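Local atomic coordinates of glycoside hydrolase family protein (Novosphingobium sp. PP1Y, PDB entry 6Q2F), a protein that probably cleaves terminal alpha-L-rhamnose residues from rhamnosylated glycosides by hydrolysis, acting as an alpha-L-rhamnosidase with a bound sodium ion. Residues A[725-731]-A[895-899]. Residues are numbered along the deposited sequence; the frame is centred on the assembly and turned at random.
Sequences LQTGRNV and VHRRD
Leaving helix 712-726, the chain turns through Thr727 and Gly728 (phi/psi 54/-138°) into the short strand 729-730, an edge strand added antiparallel to strand 894-899, over 160 residues further on and itself paired with 902-908 in an antiparallel sheet. Arg729 and Arg898 form the hydrogen-bonded pair, N to O 2.8 Å both ways; Asn730 and Arg897 form the non-hydrogen-bonded pair (CA-CA 4.6 Å), and Val731 N donates a hydrogen bond to His896 O (2.7 Å). At Gly728, whose CA lies 3.2 Å from Arg898 O, a CB would clash with that oxygen.

Among the side chains, Arg897 (chi1 m, chi2 -108°) curls into the turn. Its NH1 donates to Thr727 O (3.2 Å, 173°) and also bonds Asn639, while Leu725 O and the Arg729-Asn730 peptide lie over opposite guanidinium faces. On the other sheet face, Arg729 NH2 and Arg898 NH1 stand 3.8 Å apart, sharing water 2 (2.7 and 3.0 Å); Arg898 also salt-bridges Glu903.

Carbon contacts include Val731 CB in CH-pi contact over the His896 ring (3.8 Å to its centroid, 23° off the normal) and Leu725 CD2 against Val895 CG1 (3.9 Å).

Backbone pairing thus fixes the strand register, while buried Arg897, hydrogen-bonded to a main-chain carbonyl, ties the helix-to-strand turn to this sheet.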
loop_
_atom_site.group_PDB
_atom_site.type_symbol
_atom_site.label_atom_id
_atom_site.label_comp_id
_atom_site.label_asym_id
_atom_site.label_seq_id
_atom_site.Cartn_x
_atom_site.Cartn_y
_atom_site.Cartn_z
ATOM N N LEU A 725 -17.451 -11.681 5.319
ATOM C CA LEU A 725 -16.933 -10.325 5.207
ATOM C C LEU A 725 -17.217 -9.692 3.846
ATOM O O LEU A 725 -16.919 -8.509 3.646
ATOM C CB LEU A 725 -15.442 -10.325 5.534
ATOM C CG LEU A 725 -15.277 -10.591 7.057
ATOM C CD1 LEU A 725 -13.822 -10.893 7.417
ATOM C CD2 LEU A 725 -15.731 -9.365 7.838
ATOM N N GLN A 726 -17.826 -10.423 2.923
ATOM C CA GLN A 726 -18.376 -9.809 1.716
ATOM C C GLN A 726 -19.885 -9.628 1.781
ATOM O O GLN A 726 -20.459 -8.997 0.892
ATOM C CB GLN A 726 -18.031 -10.661 0.481
ATOM C CG GLN A 726 -16.545 -10.770 0.194
ATOM C CD GLN A 726 -16.229 -11.778 -0.905
ATOM O OE1 GLN A 726 -17.109 -12.198 -1.658
ATOM N NE2 GLN A 726 -14.961 -12.169 -0.999
ATOM N N THR A 727 -20.531 -10.188 2.789
ATOM C CA THR A 727 -21.984 -10.265 2.834
ATOM C C THR A 727 -22.583 -8.912 3.190
ATOM O O THR A 727 -22.037 -8.181 4.014
ATOM C CB THR A 727 -22.425 -11.330 3.854
ATOM O OG1 THR A 727 -21.925 -12.599 3.429
ATOM C CG2 THR A 727 -23.941 -11.397 3.968
ATOM N N GLY A 728 -23.706 -8.577 2.553
ATOM C CA GLY A 728 -24.342 -7.275 2.788
ATOM C C GLY A 728 -23.379 -6.119 2.562
ATOM O O GLY A 728 -22.565 -6.119 1.631
ATOM N N ARG A 729 -23.434 -5.132 3.450
ATOM C CA ARG A 729 -22.547 -3.981 3.373
ATOM C C ARG A 729 -21.797 -3.801 4.678
ATOM O O ARG A 729 -22.299 -4.138 5.749
ATOM C CB ARG A 729 -23.314 -2.673 3.088
ATOM C CG ARG A 729 -24.186 -2.171 4.297
ATOM C CD ARG A 729 -24.849 -0.833 3.952
ATOM N NE ARG A 729 -25.677 -0.282 5.036
ATOM C CZ ARG A 729 -25.216 0.513 5.998
ATOM N NH1 ARG A 729 -23.927 0.850 6.054
ATOM N NH2 ARG A 729 -26.051 0.976 6.913
ATOM N N ASN A 730 -20.601 -3.236 4.568
ATOM C CA ASN A 730 -19.940 -2.686 5.738
ATOM C C ASN A 730 -20.836 -1.683 6.448
ATOM O O ASN A 730 -21.524 -0.884 5.810
ATOM C CB ASN A 730 -18.645 -1.985 5.352
ATOM C CG ASN A 730 -17.820 -1.625 6.570
ATOM O OD1 ASN A 730 -17.643 -0.458 6.904
ATOM N ND2 ASN A 730 -17.321 -2.643 7.254
ATOM N N VAL A 731 -20.791 -1.700 7.779
ATOM C CA VAL A 731 -21.438 -0.688 8.605
ATOM C C VAL A 731 -20.363 0.173 9.252
ATOM O O VAL A 731 -19.506 -0.339 9.981
ATOM C CB VAL A 731 -22.338 -1.328 9.672
ATOM C CG1 VAL A 731 -22.822 -0.273 10.685
ATOM C CG2 VAL A 731 -23.532 -1.959 8.997
ATOM N N VAL A 895 -15.369 -5.755 12.740
ATOM C CA VAL A 895 -16.087 -5.380 11.532
ATOM C C VAL A 895 -17.561 -5.667 11.755
ATOM O O VAL A 895 -17.926 -6.678 12.389
ATOM C CB VAL A 895 -15.566 -6.123 10.289
ATOM C CG1 VAL A 895 -16.371 -5.714 9.073
ATOM C CG2 VAL A 895 -14.069 -5.811 10.079
ATOM N N HIS A 896 -18.401 -4.782 11.220
ATOM C CA HIS A 896 -19.852 -4.895 11.283
ATOM C C HIS A 896 -20.363 -4.929 9.857
ATOM O O HIS A 896 -20.163 -3.971 9.102
ATOM C CB HIS A 896 -20.475 -3.717 12.052
ATOM C CG HIS A 896 -21.961 -3.804 12.229
ATOM N ND1 HIS A 896 -22.692 -2.827 12.885
ATOM C CD2 HIS A 896 -22.856 -4.741 11.839
ATOM C CE1 HIS A 896 -23.974 -3.152 12.870
ATOM N NE2 HIS A 896 -24.097 -4.319 12.262
ATOM N N ARG A 897 -21.012 -6.026 9.489
ATOM C CA ARG A 897 -21.654 -6.189 8.193
ATOM C C ARG A 897 -23.162 -6.213 8.384
ATOM O O ARG A 897 -23.654 -6.661 9.422
ATOM C CB ARG A 897 -21.168 -7.492 7.535
ATOM C CG ARG A 897 -19.704 -7.418 7.083
ATOM C CD ARG A 897 -19.699 -7.338 5.584
ATOM N NE ARG A 897 -18.722 -6.415 5.110
ATOM C CZ ARG A 897 -18.692 -5.967 3.872
ATOM N NH1 ARG A 897 -19.611 -6.354 2.987
ATOM N NH2 ARG A 897 -17.745 -5.121 3.536
ATOM N N ARG A 898 -23.902 -5.730 7.391
ATOM C CA ARG A 898 -25.352 -5.696 7.521
ATOM C C ARG A 898 -26.047 -6.009 6.206
ATOM O O ARG A 898 -25.649 -5.543 5.135
ATOM C CB ARG A 898 -25.852 -4.338 8.057
ATOM C CG ARG A 898 -27.362 -4.105 7.844
ATOM C CD ARG A 898 -27.829 -2.767 8.427
ATOM N NE ARG A 898 -27.531 -2.707 9.849
ATOM C CZ ARG A 898 -27.486 -1.584 10.553
ATOM N NH1 ARG A 898 -27.735 -0.423 9.961
ATOM N NH2 ARG A 898 -27.216 -1.626 11.854
ATOM N N ASP A 899 -27.114 -6.782 6.344
ATOM C CA ASP A 899 -27.950 -7.340 5.302
ATOM C C ASP A 899 -29.392 -7.067 5.693
ATOM O O ASP A 899 -29.672 -6.705 6.832
ATOM C CB ASP A 899 -27.742 -8.873 5.226
ATOM C CG ASP A 899 -27.860 -9.406 3.848
ATOM O OD1 ASP A 899 -28.178 -8.605 2.933
ATOM O OD2 ASP A 899 -27.637 -10.617 3.673
HETATM O O HOH W 1 -15.577 -6.160 5.564
HETATM O O HOH W 2 -28.714 0.472 7.271
HETATM O O HOH W 3 -17.452 -2.264 9.924
#